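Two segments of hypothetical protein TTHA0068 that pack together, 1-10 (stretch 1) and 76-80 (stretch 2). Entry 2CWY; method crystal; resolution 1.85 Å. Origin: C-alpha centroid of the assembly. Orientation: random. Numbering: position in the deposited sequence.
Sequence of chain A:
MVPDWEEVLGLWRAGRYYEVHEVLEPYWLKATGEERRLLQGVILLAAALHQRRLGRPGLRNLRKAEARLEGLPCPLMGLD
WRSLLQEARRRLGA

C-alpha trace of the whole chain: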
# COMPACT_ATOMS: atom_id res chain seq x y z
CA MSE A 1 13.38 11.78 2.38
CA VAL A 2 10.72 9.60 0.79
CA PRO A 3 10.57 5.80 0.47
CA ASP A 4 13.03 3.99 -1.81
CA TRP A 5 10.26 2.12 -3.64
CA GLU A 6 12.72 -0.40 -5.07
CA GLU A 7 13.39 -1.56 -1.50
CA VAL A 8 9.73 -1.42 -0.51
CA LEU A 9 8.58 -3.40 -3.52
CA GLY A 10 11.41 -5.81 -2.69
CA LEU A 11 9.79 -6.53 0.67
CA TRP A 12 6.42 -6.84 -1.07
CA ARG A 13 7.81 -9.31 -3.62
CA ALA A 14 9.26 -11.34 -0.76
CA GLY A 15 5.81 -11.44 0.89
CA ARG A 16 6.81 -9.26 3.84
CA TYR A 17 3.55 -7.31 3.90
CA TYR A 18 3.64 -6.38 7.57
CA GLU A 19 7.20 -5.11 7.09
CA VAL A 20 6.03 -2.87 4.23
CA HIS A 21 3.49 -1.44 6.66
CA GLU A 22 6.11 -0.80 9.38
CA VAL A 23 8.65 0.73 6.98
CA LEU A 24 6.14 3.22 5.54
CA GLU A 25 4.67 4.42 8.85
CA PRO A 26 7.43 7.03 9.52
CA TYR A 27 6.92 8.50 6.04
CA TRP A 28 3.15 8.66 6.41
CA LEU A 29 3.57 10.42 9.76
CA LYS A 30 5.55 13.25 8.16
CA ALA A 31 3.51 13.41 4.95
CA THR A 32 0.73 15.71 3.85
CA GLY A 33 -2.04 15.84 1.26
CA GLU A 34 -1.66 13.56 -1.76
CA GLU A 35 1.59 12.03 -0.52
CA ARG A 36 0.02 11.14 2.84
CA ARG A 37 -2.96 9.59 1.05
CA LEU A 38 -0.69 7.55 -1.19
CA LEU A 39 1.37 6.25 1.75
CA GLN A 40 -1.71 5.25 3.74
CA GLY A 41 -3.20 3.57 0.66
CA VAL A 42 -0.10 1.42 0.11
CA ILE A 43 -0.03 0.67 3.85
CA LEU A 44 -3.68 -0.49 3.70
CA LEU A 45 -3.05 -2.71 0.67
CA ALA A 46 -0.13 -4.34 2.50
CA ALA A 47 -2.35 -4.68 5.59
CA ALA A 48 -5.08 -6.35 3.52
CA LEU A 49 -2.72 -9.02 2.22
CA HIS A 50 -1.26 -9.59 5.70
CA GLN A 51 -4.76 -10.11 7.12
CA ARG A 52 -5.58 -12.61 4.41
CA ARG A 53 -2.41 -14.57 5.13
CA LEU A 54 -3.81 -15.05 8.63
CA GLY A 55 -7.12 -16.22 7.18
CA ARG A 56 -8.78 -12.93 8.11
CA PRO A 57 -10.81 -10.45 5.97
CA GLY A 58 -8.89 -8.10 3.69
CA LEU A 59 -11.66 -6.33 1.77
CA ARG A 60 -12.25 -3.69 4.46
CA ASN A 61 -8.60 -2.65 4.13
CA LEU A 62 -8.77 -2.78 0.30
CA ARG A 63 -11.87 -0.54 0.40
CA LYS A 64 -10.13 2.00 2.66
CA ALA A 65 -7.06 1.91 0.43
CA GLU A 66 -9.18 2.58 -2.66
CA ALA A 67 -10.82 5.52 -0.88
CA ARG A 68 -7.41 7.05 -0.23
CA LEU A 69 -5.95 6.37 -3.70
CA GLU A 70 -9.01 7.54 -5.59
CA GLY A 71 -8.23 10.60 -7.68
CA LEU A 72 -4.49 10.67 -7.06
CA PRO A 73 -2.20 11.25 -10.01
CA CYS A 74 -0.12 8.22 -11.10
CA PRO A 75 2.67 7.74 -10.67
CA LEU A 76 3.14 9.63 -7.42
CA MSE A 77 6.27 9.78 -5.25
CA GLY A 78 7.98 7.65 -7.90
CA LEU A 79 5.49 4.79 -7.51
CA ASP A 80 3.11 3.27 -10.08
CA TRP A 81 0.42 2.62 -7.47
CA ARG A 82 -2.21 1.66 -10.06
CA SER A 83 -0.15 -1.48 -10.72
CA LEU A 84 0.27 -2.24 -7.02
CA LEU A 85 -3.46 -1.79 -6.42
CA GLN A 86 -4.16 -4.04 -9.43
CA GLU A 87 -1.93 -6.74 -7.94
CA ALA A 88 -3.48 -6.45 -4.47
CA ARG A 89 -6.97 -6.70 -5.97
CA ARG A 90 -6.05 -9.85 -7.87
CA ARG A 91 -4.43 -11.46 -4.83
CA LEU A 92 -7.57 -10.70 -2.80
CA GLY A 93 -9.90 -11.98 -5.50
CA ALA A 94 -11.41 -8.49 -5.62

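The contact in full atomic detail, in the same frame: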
# COMPACT_ATOMS: atom_id res chain seq x y z
N MSE A 1 13.38 13.26 2.44
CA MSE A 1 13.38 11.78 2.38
C MSE A 1 12.00 11.17 2.13
O MSE A 1 11.03 11.48 2.81
CB MSE A 1 13.92 11.19 3.68
CG MSE A 1 15.42 11.20 3.83
SE MSE A 1 15.80 10.41 5.54
CE MSE A 1 14.98 11.79 6.63
N VAL A 2 11.94 10.30 1.14
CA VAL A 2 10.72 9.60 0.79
C VAL A 2 11.15 8.16 0.61
O VAL A 2 12.34 7.88 0.45
CB VAL A 2 10.11 10.15 -0.50
CG1 VAL A 2 9.74 11.62 -0.30
CG2 VAL A 2 11.09 10.01 -1.65
N PRO A 3 10.21 7.22 0.63
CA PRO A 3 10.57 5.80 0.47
C PRO A 3 11.40 5.48 -0.77
O PRO A 3 11.26 6.13 -1.80
CB PRO A 3 9.20 5.10 0.40
CG PRO A 3 8.27 6.04 1.12
CD PRO A 3 8.74 7.39 0.64
N ASP A 4 12.28 4.48 -0.66
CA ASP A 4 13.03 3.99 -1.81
C ASP A 4 12.09 2.86 -2.24
O ASP A 4 12.11 1.78 -1.65
CB ASP A 4 14.38 3.39 -1.41
CG ASP A 4 15.09 2.71 -2.57
OD1 ASP A 4 14.41 2.16 -3.47
OD2 ASP A 4 16.34 2.71 -2.60
N TRP A 5 11.24 3.12 -3.23
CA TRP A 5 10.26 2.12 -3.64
C TRP A 5 10.86 0.80 -4.14
O TRP A 5 10.20 -0.24 -4.10
CB TRP A 5 9.28 2.74 -4.65
CG TRP A 5 8.41 3.83 -4.06
CD1 TRP A 5 8.40 5.16 -4.40
CD2 TRP A 5 7.40 3.67 -3.05
NE1 TRP A 5 7.44 5.83 -3.66
CE2 TRP A 5 6.82 4.94 -2.83
CE3 TRP A 5 6.93 2.57 -2.32
CZ2 TRP A 5 5.78 5.14 -1.90
CZ3 TRP A 5 5.89 2.78 -1.39
CH2 TRP A 5 5.34 4.05 -1.20
N GLU A 6 12.10 0.83 -4.61
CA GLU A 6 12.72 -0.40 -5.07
C GLU A 6 12.85 -1.33 -3.86
O GLU A 6 12.56 -2.51 -3.94
CB GLU A 6 14.10 -0.12 -5.67
CG GLU A 6 14.61 -1.24 -6.57
CD GLU A 6 13.55 -1.80 -7.53
OE1 GLU A 6 12.61 -1.05 -7.92
OE2 GLU A 6 13.65 -2.99 -7.90
N GLU A 7 13.26 -0.77 -2.73
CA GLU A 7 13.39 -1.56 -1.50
C GLU A 7 12.03 -2.02 -0.99
O GLU A 7 11.86 -3.17 -0.59
CB GLU A 7 14.06 -0.73 -0.40
CG GLU A 7 15.54 -0.56 -0.60
CD GLU A 7 16.23 -1.89 -0.77
OE1 GLU A 7 16.12 -2.73 0.15
OE2 GLU A 7 16.88 -2.08 -1.82
N VAL A 8 11.06 -1.11 -1.01
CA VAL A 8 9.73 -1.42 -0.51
C VAL A 8 9.07 -2.51 -1.34
O VAL A 8 8.49 -3.44 -0.80
CB VAL A 8 8.84 -0.16 -0.48
CG1 VAL A 8 7.42 -0.52 -0.05
CG2 VAL A 8 9.44 0.87 0.48
N LEU A 9 9.18 -2.39 -2.65
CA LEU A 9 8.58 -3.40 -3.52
C LEU A 9 9.35 -4.72 -3.37
O LEU A 9 8.81 -5.79 -3.65
CB LEU A 9 8.59 -2.91 -4.97
CG LEU A 9 7.70 -1.68 -5.18
CD1 LEU A 9 7.80 -1.22 -6.63
CD2 LEU A 9 6.27 -2.03 -4.81
N GLY A 10 10.60 -4.62 -2.92
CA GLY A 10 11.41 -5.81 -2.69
C GLY A 10 10.80 -6.59 -1.54
O GLY A 10 10.66 -7.81 -1.60
N LEU A 76 3.03 8.62 -8.46
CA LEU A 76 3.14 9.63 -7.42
C LEU A 76 4.25 9.16 -6.49
O LEU A 76 4.32 7.98 -6.14
CB LEU A 76 1.82 9.78 -6.65
CG LEU A 76 1.78 10.89 -5.61
CD1 LEU A 76 2.00 12.24 -6.28
CD2 LEU A 76 0.44 10.86 -4.89
N MSE A 77 5.13 10.08 -6.12
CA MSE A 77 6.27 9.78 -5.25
C MSE A 77 7.21 8.76 -5.88
O MSE A 77 7.98 8.12 -5.18
CB MSE A 77 5.78 9.25 -3.89
CG MSE A 77 4.92 10.21 -3.10
SE MSE A 77 4.78 9.61 -1.24
CE MSE A 77 6.51 10.22 -0.62
N GLY A 78 7.13 8.60 -7.20
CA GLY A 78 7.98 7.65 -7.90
C GLY A 78 7.42 6.24 -7.92
O GLY A 78 8.13 5.29 -8.28
N LEU A 79 6.15 6.09 -7.55
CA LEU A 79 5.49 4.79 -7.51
C LEU A 79 4.29 4.64 -8.45
O LEU A 79 3.41 5.51 -8.50
CB LEU A 79 4.99 4.51 -6.07
CG LEU A 79 4.15 3.24 -5.91
CD1 LEU A 79 5.03 2.01 -6.15
CD2 LEU A 79 3.54 3.21 -4.52
N ASP A 80 4.25 3.55 -9.20
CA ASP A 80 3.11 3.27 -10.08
C ASP A 80 2.12 2.52 -9.19
O ASP A 80 2.03 1.29 -9.22
CB ASP A 80 3.55 2.38 -11.24
CG ASP A 80 2.40 2.03 -12.18
OD1 ASP A 80 1.23 2.38 -11.88
OD2 ASP A 80 2.67 1.40 -13.23

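The contact centres on Trp5, the first residue of a helix that runs on past Gly10. Its CA-to-CB bond points toward the other stretch. With chi1 at -66° (m) and chi2 at 116°, the indole lies against the turn formed by Leu76 to Leu79. Trp5 has the largest covered area of any residue here, 100 Å².

The ring meets the turn in two ways. At its edge, Trp5 NE1 donates to Met77 O at 2.8 Å. The bond is short but weak, because the N-H...O angle is only 126°. Over one face sits Leu79. Its CB lies 3.7 Å from the centroid of the Trp5 five-membered ring and 9° off the normal, a CH-pi contact.

Leu79 adopts chi1 174° (t) and chi2 68° (p). This rotamer carries its CD1 to 4.3 Å from Leu9 CD1. Leu9, m then t, lies one helical turn after Trp5, so both side chains point toward the turn.

Met77 is a selenomethionine. Its chi angles are m, t and p, and the last brings the methyl round to the start of the chain. Met77 CE reaches 3.5 Å from Val2 CG1 and 3.8 Å from Pro3 CD. These contacts are apolar.

The turn is type I'. Leu79 N donates to Leu76 O at 3.0 Å, and Leu76 N donates to Leu79 O at 3.1 Å. Met77 and Gly78 both have positive phi. At the Gly78 angles, 85/13, a CB would be jammed against Met77 O, which calls for glycine. Gly78 C lies 3.8 Å from Trp5 CD1.

Asp4 points away from the contact and caps the helix instead. With chi1 172° (t), its OD1 accepts from Glu7 N at 3.2 Å and, weakly, from Glu6 N at 2.9 Å.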